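Local coordinates for uracil-DNA glycosylase (Epstein-Barr virus, PDB 6LYJ), which belongs to the uracil-DNA glycosylase superfamily and has an alpha/beta fold built on a central four-stranded parallel beta sheet with helices packed against it, at residues M70-A75 / T150-Q155; A50-V55 / I165-F170; V85-Q90 / M188-K193; D32-F37 / C78-I83. All coordinates share one frame; numbering follows the deposited sequence.

Interaction 1. Residues M70-A75 / T150-Q155; sequences MCMAWA and TILTVQ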
loop_
_atom_site.group_PDB
_atom_site.type_symbol
_atom_site.label_atom_id
_atom_site.label_comp_id
_atom_site.label_asym_id
_atom_site.label_seq_id
_atom_site.Cartn_x
_atom_site.Cartn_y
_atom_site.Cartn_z
ATOM N N MET A 70 -17.804 -1.102 5.665
ATOM C CA MET A 70 -16.621 -0.260 5.654
ATOM C C MET A 70 -15.835 -0.334 4.354
ATOM O O MET A 70 -14.916 0.471 4.169
ATOM C CB MET A 70 -15.693 -0.616 6.827
ATOM C CG MET A 70 -16.276 -0.307 8.199
ATOM S SD MET A 70 -16.640 1.450 8.431
ATOM C CE MET A 70 -14.993 2.151 8.301
ATOM N N CYS A 71 -16.151 -1.271 3.452
ATOM C CA CYS A 71 -15.332 -1.392 2.250
ATOM C C CYS A 71 -15.521 -0.223 1.291
ATOM O O CYS A 71 -14.691 -0.046 0.395
ATOM C CB CYS A 71 -15.609 -2.717 1.525
ATOM S SG CYS A 71 -17.182 -2.843 0.636
ATOM N N MET A 72 -16.570 0.586 1.466
ATOM C CA MET A 72 -16.760 1.812 0.695
ATOM C C MET A 72 -16.548 3.071 1.529
ATOM O O MET A 72 -17.005 4.150 1.134
ATOM C CB MET A 72 -18.154 1.839 0.062
ATOM C CG MET A 72 -18.452 0.675 -0.870
ATOM S SD MET A 72 -17.305 0.566 -2.262
ATOM C CE MET A 72 -17.933 -0.886 -3.102
ATOM N N ALA A 73 -15.892 2.957 2.688
ATOM C CA ALA A 73 -15.687 4.135 3.528
ATOM C C ALA A 73 -14.934 5.231 2.787
ATOM O O ALA A 73 -15.189 6.420 3.011
ATOM C CB ALA A 73 -14.940 3.754 4.810
ATOM N N TRP A 74 -14.020 4.847 1.888
ATOM C CA TRP A 74 -13.258 5.805 1.094
ATOM C C TRP A 74 -14.140 6.731 0.268
ATOM O O TRP A 74 -13.664 7.775 -0.189
ATOM C CB TRP A 74 -12.308 5.064 0.153
ATOM C CG TRP A 74 -13.017 4.075 -0.720
ATOM C CD1 TRP A 74 -13.261 2.759 -0.441
ATOM C CD2 TRP A 74 -13.608 4.328 -2.000
ATOM N NE1 TRP A 74 -13.948 2.173 -1.475
ATOM C CE2 TRP A 74 -14.177 3.115 -2.444
ATOM C CE3 TRP A 74 -13.699 5.456 -2.819
ATOM C CZ2 TRP A 74 -14.832 3.003 -3.668
ATOM C CZ3 TRP A 74 -14.350 5.340 -4.037
ATOM C CH2 TRP A 74 -14.909 4.124 -4.449
ATOM N N ALA A 75 -15.402 6.374 0.054
ATOM C CA ALA A 75 -16.296 7.174 -0.766
ATOM C C ALA A 75 -17.204 8.094 0.041
ATOM O O ALA A 75 -17.974 8.848 -0.557
ATOM C CB ALA A 75 -17.149 6.258 -1.649
ATOM N N THR A 150 -6.995 -0.216 -5.018
ATOM C CA THR A 150 -7.514 -0.799 -6.252
ATOM C C THR A 150 -8.289 -2.086 -5.982
ATOM O O THR A 150 -9.205 -2.427 -6.742
ATOM C CB THR A 150 -6.372 -1.064 -7.243
ATOM O OG1 THR A 150 -5.304 -1.746 -6.580
ATOM C CG2 THR A 150 -5.837 0.235 -7.821
ATOM N N ILE A 151 -7.940 -2.805 -4.918
ATOM C CA ILE A 151 -8.674 -3.979 -4.454
ATOM C C ILE A 151 -9.303 -3.629 -3.114
ATOM O O ILE A 151 -8.610 -3.156 -2.205
ATOM C CB ILE A 151 -7.759 -5.213 -4.332
ATOM C CG1 ILE A 151 -6.973 -5.450 -5.623
ATOM C CG2 ILE A 151 -8.563 -6.450 -3.960
ATOM C CD1 ILE A 151 -7.850 -5.611 -6.856
ATOM N N LEU A 152 -10.613 -3.845 -2.986
ATOM C CA LEU A 152 -11.342 -3.279 -1.857
ATOM C C LEU A 152 -11.559 -4.258 -0.708
ATOM O O LEU A 152 -11.977 -3.828 0.372
ATOM C CB LEU A 152 -12.700 -2.723 -2.318
ATOM C CG LEU A 152 -12.615 -1.506 -3.245
ATOM C CD1 LEU A 152 -13.996 -1.029 -3.678
ATOM C CD2 LEU A 152 -11.837 -0.378 -2.589
ATOM N N THR A 153 -11.284 -5.548 -0.901
ATOM C CA THR A 153 -11.399 -6.521 0.176
ATOM C C THR A 153 -10.182 -7.438 0.165
ATOM O O THR A 153 -9.417 -7.477 -0.802
ATOM C CB THR A 153 -12.699 -7.343 0.064
ATOM O OG1 THR A 153 -12.781 -7.941 -1.234
ATOM C CG2 THR A 153 -13.925 -6.456 0.293
ATOM N N VAL A 154 -9.999 -8.165 1.266
ATOM C CA VAL A 154 -8.912 -9.133 1.379
ATOM C C VAL A 154 -9.286 -10.154 2.448
ATOM O O VAL A 154 -9.909 -9.815 3.459
ATOM C CB VAL A 154 -7.568 -8.429 1.692
ATOM C CG1 VAL A 154 -7.603 -7.762 3.068
ATOM C CG2 VAL A 154 -6.405 -9.406 1.579
ATOM N N GLN A 155 -8.910 -11.411 2.218
ATOM C CA GLN A 155 -9.069 -12.435 3.242
ATOM C C GLN A 155 -7.979 -12.282 4.299
ATOM O O GLN A 155 -6.829 -11.965 3.981
ATOM C CB GLN A 155 -9.024 -13.835 2.628
ATOM C CG GLN A 155 -9.316 -14.952 3.630
ATOM C CD GLN A 155 -9.206 -16.346 3.031
ATOM O OE1 GLN A 155 -9.538 -16.567 1.866
ATOM N NE2 GLN A 155 -8.747 -17.296 3.836
HETATM O O HOH W 1 -12.262 -1.217 1.242
#
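Leu152 lays its two methyls against Met72 and Trp74, which also touch each other, and this one side chain supplies most of the apolar contact between 70-75 and 150-155. Its CG is anti to its own carbonyl carbon (chi1 -67°), and the two methyls beyond it divide the work. CD2 meets the pyrrole part of the indole obliquely, coming within 3.5 Å of Trp74 NE1. CD1 lies 3.9 Å from Met72 SD and also reaches the indole. The leucine crosses both partners at about a right angle.

Cys71 adds a smaller share, through CB and, by way of a water, through its carbonyl. Its CB rests 4.0 Å from Leu152 O, with the CG2 methyl of Thr153 a little farther off. The water joins the two main chains by donating to Cys71 O and to Leu152 O, 2.8 Å in each case. Cys71 O also receives a weak, strongly bent bond from Trp74 NE1 (3.0 Å, 123° at the hydrogen), so two donors converge on a buried carbonyl. The type I turn from Met70 to Ala73 brings that carbonyl round beside the indole.

The whole patch is buried. Helix 167-181 borders it, with Trp167 against Leu152 and Phe170 against Trp74, while Leu146 and Leu148 of strand 145-149 also touch the Trp74 ring.

Interaction 2. Residues A50-V55 / I165-F170; sequences AVIACV and IGWAWF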
loop_
_atom_site.group_PDB
_atom_site.type_symbol
_atom_site.label_atom_id
_atom_site.label_comp_id
_atom_site.label_asym_id
_atom_site.label_seq_id
_atom_site.Cartn_x
_atom_site.Cartn_y
_atom_site.Cartn_z
ATOM N N ALA A 50 -22.436 -8.200 -8.748
ATOM C CA ALA A 50 -21.908 -9.558 -8.759
ATOM C C ALA A 50 -20.621 -9.650 -7.953
ATOM O O ALA A 50 -20.386 -10.647 -7.263
ATOM C CB ALA A 50 -21.680 -10.021 -10.198
ATOM N N VAL A 51 -19.775 -8.620 -8.028
ATOM C CA VAL A 51 -18.566 -8.628 -7.203
ATOM C C VAL A 51 -18.941 -8.576 -5.724
ATOM O O VAL A 51 -18.368 -9.296 -4.887
ATOM C CB VAL A 51 -17.635 -7.467 -7.592
ATOM C CG1 VAL A 51 -16.355 -7.528 -6.776
ATOM C CG2 VAL A 51 -17.324 -7.512 -9.079
ATOM N N ILE A 52 -19.885 -7.698 -5.380
ATOM C CA ILE A 52 -20.374 -7.606 -4.006
ATOM C C ILE A 52 -20.915 -8.953 -3.535
ATOM O O ILE A 52 -20.659 -9.383 -2.404
ATOM C CB ILE A 52 -21.431 -6.492 -3.901
ATOM C CG1 ILE A 52 -20.764 -5.129 -4.099
ATOM C CG2 ILE A 52 -22.166 -6.561 -2.566
ATOM C CD1 ILE A 52 -21.736 -3.991 -4.263
ATOM N N ALA A 53 -21.667 -9.641 -4.401
ATOM C CA ALA A 53 -22.214 -10.946 -4.046
ATOM C C ALA A 53 -21.106 -11.969 -3.830
ATOM O O ALA A 53 -21.199 -12.817 -2.935
ATOM C CB ALA A 53 -23.188 -11.414 -5.129
ATOM N N CYS A 54 -20.069 -11.930 -4.670
ATOM C CA CYS A 54 -18.927 -12.821 -4.488
ATOM C C CYS A 54 -18.301 -12.624 -3.114
ATOM O O CYS A 54 -18.002 -13.597 -2.405
ATOM C CB CYS A 54 -17.892 -12.575 -5.587
ATOM S SG CYS A 54 -16.384 -13.560 -5.432
ATOM N N VAL A 55 -18.077 -11.364 -2.730
ATOM C CA VAL A 55 -17.503 -11.098 -1.412
ATOM C C VAL A 55 -18.436 -11.602 -0.316
ATOM O O VAL A 55 -17.986 -12.146 0.702
ATOM C CB VAL A 55 -17.191 -9.598 -1.246
ATOM C CG1 VAL A 55 -16.635 -9.321 0.148
ATOM C CG2 VAL A 55 -16.206 -9.129 -2.309
ATOM N N ILE A 165 -11.291 -11.116 -8.077
ATOM C CA ILE A 165 -12.728 -11.323 -7.960
ATOM C C ILE A 165 -13.531 -10.211 -8.615
ATOM O O ILE A 165 -14.769 -10.246 -8.582
ATOM C CB ILE A 165 -13.139 -11.498 -6.487
ATOM C CG1 ILE A 165 -12.939 -10.195 -5.720
ATOM C CG2 ILE A 165 -12.341 -12.633 -5.857
ATOM C CD1 ILE A 165 -13.455 -10.251 -4.311
ATOM N N GLY A 166 -12.866 -9.227 -9.213
ATOM C CA GLY A 166 -13.540 -8.187 -9.966
ATOM C C GLY A 166 -13.396 -6.788 -9.408
ATOM O O GLY A 166 -13.943 -5.851 -10.006
ATOM N N TRP A 167 -12.703 -6.586 -8.282
ATOM C CA TRP A 167 -12.527 -5.230 -7.769
ATOM C C TRP A 167 -11.717 -4.368 -8.732
ATOM O O TRP A 167 -11.964 -3.163 -8.848
ATOM C CB TRP A 167 -11.856 -5.252 -6.392
ATOM C CG TRP A 167 -12.754 -5.650 -5.243
ATOM C CD1 TRP A 167 -12.507 -6.618 -4.307
ATOM C CD2 TRP A 167 -14.032 -5.092 -4.910
ATOM N NE1 TRP A 167 -13.547 -6.692 -3.416
ATOM C CE2 TRP A 167 -14.497 -5.767 -3.764
ATOM C CE3 TRP A 167 -14.831 -4.088 -5.472
ATOM C CZ2 TRP A 167 -15.723 -5.470 -3.167
ATOM C CZ3 TRP A 167 -16.048 -3.796 -4.879
ATOM C CH2 TRP A 167 -16.482 -4.485 -3.739
ATOM N N ALA A 168 -10.723 -4.961 -9.404
ATOM C CA ALA A 168 -9.837 -4.175 -10.259
ATOM C C ALA A 168 -10.596 -3.530 -11.414
ATOM O O ALA A 168 -10.331 -2.376 -11.771
ATOM C CB ALA A 168 -8.696 -5.050 -10.787
ATOM N N TRP A 169 -11.553 -4.251 -12.003
ATOM C CA TRP A 169 -12.414 -3.645 -13.018
ATOM C C TRP A 169 -13.141 -2.422 -12.466
ATOM O O TRP A 169 -13.174 -1.360 -13.105
ATOM C CB TRP A 169 -13.417 -4.681 -13.533
ATOM C CG TRP A 169 -14.637 -4.065 -14.136
ATOM C CD1 TRP A 169 -14.778 -3.600 -15.410
ATOM C CD2 TRP A 169 -15.885 -3.821 -13.477
ATOM N NE1 TRP A 169 -16.041 -3.087 -15.588
ATOM C CE2 TRP A 169 -16.739 -3.209 -14.415
ATOM C CE3 TRP A 169 -16.363 -4.061 -12.183
ATOM C CZ2 TRP A 169 -18.045 -2.836 -14.102
ATOM C CZ3 TRP A 169 -17.660 -3.684 -11.875
ATOM C CH2 TRP A 169 -18.486 -3.083 -12.832
ATOM N N PHE A 170 -13.683 -2.538 -11.251
ATOM C CA PHE A 170 -14.469 -1.446 -10.686
ATOM C C PHE A 170 -13.592 -0.238 -10.385
ATOM O O PHE A 170 -13.942 0.894 -10.736
ATOM C CB PHE A 170 -15.203 -1.911 -9.426
ATOM C CG PHE A 170 -15.889 -0.793 -8.683
ATOM C CD1 PHE A 170 -16.934 -0.096 -9.270
ATOM C CD2 PHE A 170 -15.492 -0.442 -7.401
ATOM C CE1 PHE A 170 -17.568 0.943 -8.596
ATOM C CE2 PHE A 170 -16.128 0.593 -6.717
ATOM C CZ PHE A 170 -17.165 1.282 -7.317
#
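Val51 of helix 42-59 faces the turn that starts helix 167-181, and every atom of its side chain beyond CA finds something there. CB lies 4.1 Å from Ile165 O. From CB the valine forks. CG1, anti to the backbone N (chi1 -177°), passes 3.6 Å from the same carbonyl oxygen and settles over one face of the Trp167 indole. It stands 3.8 Å from the centroid of the six-membered ring and only 10° off the ring normal, a well-centred CH-pi contact. CG2 is the other branch; it reaches the peptide oxygens, with Gly166 O at 3.9 Å.

One helical turn on, Val55 meets the same side of the indole, farther toward NE1 and CZ2 and obliquely. Its CG2 also packs on Ile165 CD1 at 3.6 Å. Cys54 completes the row, SG against Ile165 CB at 4.0 Å. Gly166, at the N-cap of the second helix, has a positive phi of 116°, and its bare CA lets the two backbones come close: Val51 CA and Gly166 CA are 5.8 Å apart.

The polar end of Trp167 is accounted for, since NE1 bonds to Thr153 OG1, just before strand 154-155. The long helix 42-59 thus packs against the start of helix 167-181, with Leu48 adding to the cover of Trp167 and Phe170.

Interaction 3. Residues V85-Q90 / M188-K193; sequences VVILGQ and MLWGAK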
loop_
_atom_site.group_PDB
_atom_site.type_symbol
_atom_site.label_atom_id
_atom_site.label_comp_id
_atom_site.label_asym_id
_atom_site.label_seq_id
_atom_site.Cartn_x
_atom_site.Cartn_y
_atom_site.Cartn_z
ATOM N N VAL A 85 -7.328 15.249 -4.944
ATOM C CA VAL A 85 -6.144 14.401 -4.959
ATOM C C VAL A 85 -6.603 12.955 -4.848
ATOM O O VAL A 85 -7.455 12.629 -4.015
ATOM C CB VAL A 85 -5.160 14.748 -3.820
ATOM C CG1 VAL A 85 -3.928 13.853 -3.889
ATOM C CG2 VAL A 85 -4.749 16.206 -3.886
ATOM N N VAL A 86 -6.045 12.091 -5.692
ATOM C CA VAL A 86 -6.293 10.654 -5.647
ATOM C C VAL A 86 -4.976 9.968 -5.319
ATOM O O VAL A 86 -3.970 10.183 -6.006
ATOM C CB VAL A 86 -6.875 10.123 -6.967
ATOM C CG1 VAL A 86 -7.071 8.615 -6.881
ATOM C CG2 VAL A 86 -8.203 10.802 -7.271
ATOM N N ILE A 87 -4.977 9.172 -4.255
ATOM C CA ILE A 87 -3.832 8.365 -3.851
ATOM C C ILE A 87 -4.253 6.905 -3.956
ATOM O O ILE A 87 -5.256 6.502 -3.352
ATOM C CB ILE A 87 -3.376 8.706 -2.424
ATOM C CG1 ILE A 87 -2.973 10.181 -2.332
ATOM C CG2 ILE A 87 -2.222 7.810 -2.008
ATOM C CD1 ILE A 87 -2.683 10.651 -0.929
ATOM N N LEU A 88 -3.493 6.117 -4.716
ATOM C CA LEU A 88 -3.820 4.717 -4.963
ATOM C C LEU A 88 -3.022 3.791 -4.055
ATOM O O LEU A 88 -1.792 3.887 -3.981
ATOM C CB LEU A 88 -3.553 4.338 -6.421
ATOM C CG LEU A 88 -4.397 5.024 -7.492
ATOM C CD1 LEU A 88 -4.279 4.273 -8.806
ATOM C CD2 LEU A 88 -5.852 5.115 -7.048
ATOM N N GLY A 89 -3.728 2.865 -3.406
ATOM C CA GLY A 89 -3.130 1.730 -2.749
ATOM C C GLY A 89 -3.420 0.459 -3.531
ATOM O O GLY A 89 -4.043 0.476 -4.590
ATOM N N GLN A 90 -2.954 -0.662 -2.976
ATOM C CA GLN A 90 -3.182 -1.957 -3.607
ATOM C C GLN A 90 -4.394 -2.632 -2.974
ATOM O O GLN A 90 -5.530 -2.380 -3.385
ATOM C CB GLN A 90 -1.934 -2.849 -3.504
ATOM C CG GLN A 90 -0.747 -2.331 -4.315
ATOM C CD GLN A 90 0.529 -3.138 -4.114
ATOM O OE1 GLN A 90 0.499 -4.277 -3.648
ATOM N NE2 GLN A 90 1.661 -2.540 -4.468
ATOM N N MET A 188 -1.562 10.542 -7.385
ATOM C CA MET A 188 -0.268 10.131 -6.845
ATOM C C MET A 188 -0.149 8.615 -6.981
ATOM O O MET A 188 -0.855 7.868 -6.296
ATOM C CB MET A 188 -0.112 10.565 -5.388
ATOM C CG MET A 188 -0.240 12.070 -5.144
ATOM S SD MET A 188 -0.003 12.475 -3.402
ATOM C CE MET A 188 -0.174 14.259 -3.409
ATOM N N LEU A 189 0.750 8.171 -7.857
ATOM C CA LEU A 189 0.948 6.758 -8.169
ATOM C C LEU A 189 2.331 6.335 -7.680
ATOM O O LEU A 189 3.345 6.711 -8.279
ATOM C CB LEU A 189 0.793 6.520 -9.671
ATOM C CG LEU A 189 -0.453 7.164 -10.296
ATOM C CD1 LEU A 189 -0.550 6.895 -11.791
ATOM C CD2 LEU A 189 -1.699 6.667 -9.592
ATOM N N TRP A 190 2.371 5.552 -6.602
ATOM C CA TRP A 190 3.619 5.142 -5.961
ATOM C C TRP A 190 3.872 3.661 -6.219
ATOM O O TRP A 190 3.071 2.814 -5.814
ATOM C CB TRP A 190 3.563 5.406 -4.457
ATOM C CG TRP A 190 3.257 6.826 -4.100
ATOM C CD1 TRP A 190 3.663 7.943 -4.767
ATOM C CD2 TRP A 190 2.473 7.282 -2.992
ATOM N NE1 TRP A 190 3.186 9.068 -4.141
ATOM C CE2 TRP A 190 2.452 8.691 -3.048
ATOM C CE3 TRP A 190 1.788 6.636 -1.957
ATOM C CZ2 TRP A 190 1.772 9.467 -2.107
ATOM C CZ3 TRP A 190 1.112 7.411 -1.024
ATOM C CH2 TRP A 190 1.113 8.811 -1.106
ATOM N N GLY A 191 4.996 3.349 -6.862
ATOM C CA GLY A 191 5.342 1.976 -7.166
ATOM C C GLY A 191 4.800 1.514 -8.510
ATOM O O GLY A 191 4.048 2.211 -9.194
ATOM N N ALA A 192 5.190 0.291 -8.884
ATOM C CA ALA A 192 4.866 -0.224 -10.212
ATOM C C ALA A 192 3.372 -0.493 -10.360
ATOM O O ALA A 192 2.781 -0.183 -11.404
ATOM C CB ALA A 192 5.674 -1.494 -10.501
ATOM N N LYS A 193 2.750 -1.102 -9.346
ATOM C CA LYS A 193 1.338 -1.453 -9.455
ATOM C C LYS A 193 0.486 -0.210 -9.672
ATOM O O LYS A 193 -0.301 -0.139 -10.622
ATOM C CB LYS A 193 0.882 -2.206 -8.204
ATOM C CG LYS A 193 1.571 -3.543 -8.001
ATOM C CD LYS A 193 1.357 -4.469 -9.188
ATOM C CE LYS A 193 0.107 -5.312 -9.008
ATOM N NZ LYS A 193 0.170 -6.549 -9.838
HETATM O O HOH W 2 -0.007 5.515 -5.155
#
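Val85 and Met188 meet first, where strand 85-89 runs parallel to strand 186-190 in the middle of the central sheet. Val85 CG1 touches the far methyl of the extended methionine, Met188 CE, at 3.8 Å. The next residue, Val86, contributes backbone: its O accepts from Met188 N at 2.8 Å, nearly straight at the hydrogen (172°) and nearly in line with the carbonyl.

Ile87 pairs with Met188 on the same face of the sheet. Their side chains lie side by side, CG1 of the isoleucine 3.9 Å from SD of the methionine. The other branch, Ile87 CG2, reaches forward to Trp190 CZ3 at 3.5 Å, meeting the indole obliquely. Leu88 turns to the opposite face, where its CD1 packs against Leu189 CD2 at 3.6 Å. Between the strands, a water donates to Leu88 O and Met188 O and accepts from Trp190 N, above one face of the Trp190 ring, toward its rim. Past Gly89, Gln90 crosses Lys193 at about a right angle, NE2 lying 3.7 Å from Lys193 CG; Gln90 OE1 hydrogen-bonds to the backbone of the other protein chain.

The chemistry therefore changes along the segment. Direct backbone bonding and hydrocarbon packing join the strands deep in the sheet, then the inserted water takes over the backbone polar groups as they separate, and at the end Gln90 turns to the other protein chain, with Lys193 adding only a long, weak ion pair.

Interaction 4. Residues D32-F37 / C78-I83; sequences DLWLDF and CDPSDI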
loop_
_atom_site.group_PDB
_atom_site.type_symbol
_atom_site.label_atom_id
_atom_site.label_comp_id
_atom_site.label_asym_id
_atom_site.label_seq_id
_atom_site.Cartn_x
_atom_site.Cartn_y
_atom_site.Cartn_z
ATOM N N ASP A 32 -25.161 7.753 -2.454
ATOM C CA ASP A 32 -25.972 8.215 -3.577
ATOM C C ASP A 32 -25.206 9.201 -4.454
ATOM O O ASP A 32 -25.380 9.215 -5.678
ATOM C CB ASP A 32 -27.263 8.854 -3.061
ATOM C CG ASP A 32 -28.183 7.853 -2.384
ATOM O OD1 ASP A 32 -28.273 6.702 -2.861
ATOM O OD2 ASP A 32 -28.818 8.221 -1.373
ATOM N N LEU A 33 -24.372 10.050 -3.848
ATOM C CA LEU A 33 -23.595 10.994 -4.647
ATOM C C LEU A 33 -22.645 10.265 -5.588
ATOM O O LEU A 33 -22.438 10.693 -6.728
ATOM C CB LEU A 33 -22.826 11.942 -3.730
ATOM C CG LEU A 33 -23.651 13.086 -3.143
ATOM C CD1 LEU A 33 -22.865 13.767 -2.042
ATOM C CD2 LEU A 33 -24.051 14.085 -4.220
ATOM N N TRP A 34 -22.084 9.138 -5.141
ATOM C CA TRP A 34 -21.205 8.364 -6.011
ATOM C C TRP A 34 -21.987 7.661 -7.111
ATOM O O TRP A 34 -21.498 7.538 -8.239
ATOM C CB TRP A 34 -20.376 7.373 -5.197
ATOM C CG TRP A 34 -19.076 7.972 -4.775
ATOM C CD1 TRP A 34 -18.830 8.708 -3.653
ATOM C CD2 TRP A 34 -17.842 7.922 -5.502
ATOM N NE1 TRP A 34 -17.512 9.103 -3.626
ATOM C CE2 TRP A 34 -16.886 8.633 -4.751
ATOM C CE3 TRP A 34 -17.453 7.335 -6.712
ATOM C CZ2 TRP A 34 -15.563 8.774 -5.169
ATOM C CZ3 TRP A 34 -16.139 7.478 -7.126
ATOM C CH2 TRP A 34 -15.211 8.190 -6.357
ATOM N N LEU A 35 -23.186 7.164 -6.803
ATOM C CA LEU A 35 -24.021 6.590 -7.854
ATOM C C LEU A 35 -24.352 7.637 -8.910
ATOM O O LEU A 35 -24.268 7.365 -10.112
ATOM C CB LEU A 35 -25.297 6.004 -7.253
ATOM C CG LEU A 35 -25.094 4.778 -6.359
ATOM C CD1 LEU A 35 -26.409 4.352 -5.717
ATOM C CD2 LEU A 35 -24.460 3.629 -7.130
ATOM N N ASP A 36 -24.723 8.847 -8.478
ATOM C CA ASP A 36 -24.950 9.939 -9.422
ATOM C C ASP A 36 -23.690 10.254 -10.223
ATOM O O ASP A 36 -23.761 10.516 -11.429
ATOM C CB ASP A 36 -25.435 11.188 -8.681
ATOM C CG ASP A 36 -26.770 10.979 -7.990
ATOM O OD1 ASP A 36 -27.511 10.055 -8.390
ATOM O OD2 ASP A 36 -27.084 11.744 -7.052
ATOM N N PHE A 37 -22.529 10.254 -9.560
ATOM C CA PHE A 37 -21.277 10.608 -10.220
ATOM C C PHE A 37 -20.869 9.577 -11.265
ATOM O O PHE A 37 -20.418 9.939 -12.357
ATOM C CB PHE A 37 -20.181 10.764 -9.166
ATOM C CG PHE A 37 -18.861 11.221 -9.715
ATOM C CD1 PHE A 37 -18.634 12.558 -9.996
ATOM C CD2 PHE A 37 -17.834 10.313 -9.923
ATOM C CE1 PHE A 37 -17.415 12.981 -10.488
ATOM C CE2 PHE A 37 -16.610 10.730 -10.416
ATOM C CZ PHE A 37 -16.402 12.065 -10.697
ATOM N N CYS A 78 -16.397 12.945 1.266
ATOM C CA CYS A 78 -16.605 14.189 0.542
ATOM C C CYS A 78 -17.429 13.888 -0.696
ATOM O O CYS A 78 -17.544 12.734 -1.121
ATOM C CB CYS A 78 -15.281 14.860 0.154
ATOM S SG CYS A 78 -14.369 14.018 -1.158
ATOM N N ASP A 79 -17.978 14.943 -1.287
ATOM C CA ASP A 79 -18.671 14.771 -2.547
ATOM C C ASP A 79 -17.646 14.425 -3.621
ATOM O O ASP A 79 -16.551 14.996 -3.634
ATOM C CB ASP A 79 -19.410 16.049 -2.938
ATOM C CG ASP A 79 -20.447 16.463 -1.912
ATOM O OD1 ASP A 79 -20.690 15.693 -0.960
ATOM O OD2 ASP A 79 -21.020 17.562 -2.061
ATOM N N PRO A 80 -17.962 13.500 -4.527
ATOM C CA PRO A 80 -16.978 13.140 -5.558
ATOM C C PRO A 80 -16.584 14.312 -6.439
ATOM O O PRO A 80 -15.436 14.373 -6.897
ATOM C CB PRO A 80 -17.683 12.029 -6.353
ATOM C CG PRO A 80 -19.126 12.086 -5.941
ATOM C CD PRO A 80 -19.138 12.615 -4.545
ATOM N N SER A 81 -17.497 15.257 -6.678
ATOM C CA SER A 81 -17.163 16.428 -7.480
ATOM C C SER A 81 -16.101 17.298 -6.822
ATOM O O SER A 81 -15.477 18.115 -7.507
ATOM C CB SER A 81 -18.416 17.266 -7.746
ATOM O OG SER A 81 -19.289 16.600 -8.640
ATOM N N ASP A 82 -15.895 17.156 -5.512
ATOM C CA ASP A 82 -14.925 17.949 -4.769
ATOM C C ASP A 82 -13.574 17.257 -4.608
ATOM O O ASP A 82 -12.704 17.780 -3.906
ATOM C CB ASP A 82 -15.492 18.309 -3.393
ATOM C CG ASP A 82 -16.722 19.188 -3.485
ATOM O OD1 ASP A 82 -16.834 19.959 -4.461
ATOM O OD2 ASP A 82 -17.580 19.107 -2.582
ATOM N N ILE A 83 -13.382 16.092 -5.226
ATOM C CA ILE A 83 -12.111 15.384 -5.115
ATOM C C ILE A 83 -11.018 16.183 -5.812
ATOM O O ILE A 83 -11.194 16.655 -6.943
ATOM C CB ILE A 83 -12.231 13.964 -5.685
ATOM C CG1 ILE A 83 -13.136 13.121 -4.779
ATOM C CG2 ILE A 83 -10.852 13.332 -5.861
ATOM C CD1 ILE A 83 -13.557 11.808 -5.377
HETATM O O HOH W 3 -15.929 10.959 -2.371
#
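A proline held against two aromatic rings joins helix 32-38 to the 3-10 segment 80-82: Pro80 packs by CH-pi contacts on Trp34 and Phe37, which lie three residues apart on the helix. Pro80 CB does double duty. It stands over one face of the Trp34 indole, 4.0 Å from the centroid of the five-membered ring, and over one face of Phe37, 3.9 Å from that ring's centroid. In both cases it sits toward the rim, about 20° off the normal.

The rest of the pyrrolidine follows the helix surface. CG presses on Phe37 CB at 3.6 Å, and CD comes up beside Leu33 CB. A chi1 of -176° sets Phe37 CG anti to the backbone N, 3.7 Å from Pro80 CB. Ile83 adds a methyl at the far end of the indole: its CD1 meets the ring obliquely, 3.6 Å from Trp34 CZ2, and the two side chains cross at about a right angle. On the outer, exposed side Leu33 CD1 comes within 3.1 Å of Asp79 OD1, a close apolar-to-carboxylate contact in which the two side chains cross at a slant.

Trp34 also touches Val174 and Phe37 touches Leu178, both of helix 167-181. The polar point of the indole is met by water: in the ring plane, one molecule accepts from Trp34 NE1 at 2.7 Å and donates to Cys78 O at 2.7 Å.

Overall arrangement
Interactions 1 and 3 are the buried ones, whereas interactions 2 and 4 are only partly buried and lie farther from the centre of the chain. Only interaction 3 has a direct backbone bond between its segments, as suits paired strands; the other three rest on apolar packing, with a bridging water added in 1 and 4. Helix 167-181 links three of them: its start forms half of interaction 2, and its residues also cover 1 and 4. Interaction 1 touches 2 and 4, the latter through the Trp74 and Trp34 rings, and touches 3 through backbone bonds from Thr150 and Ile151. Interactions 2 and 3 stay about 8 Å apart at their nearest atoms.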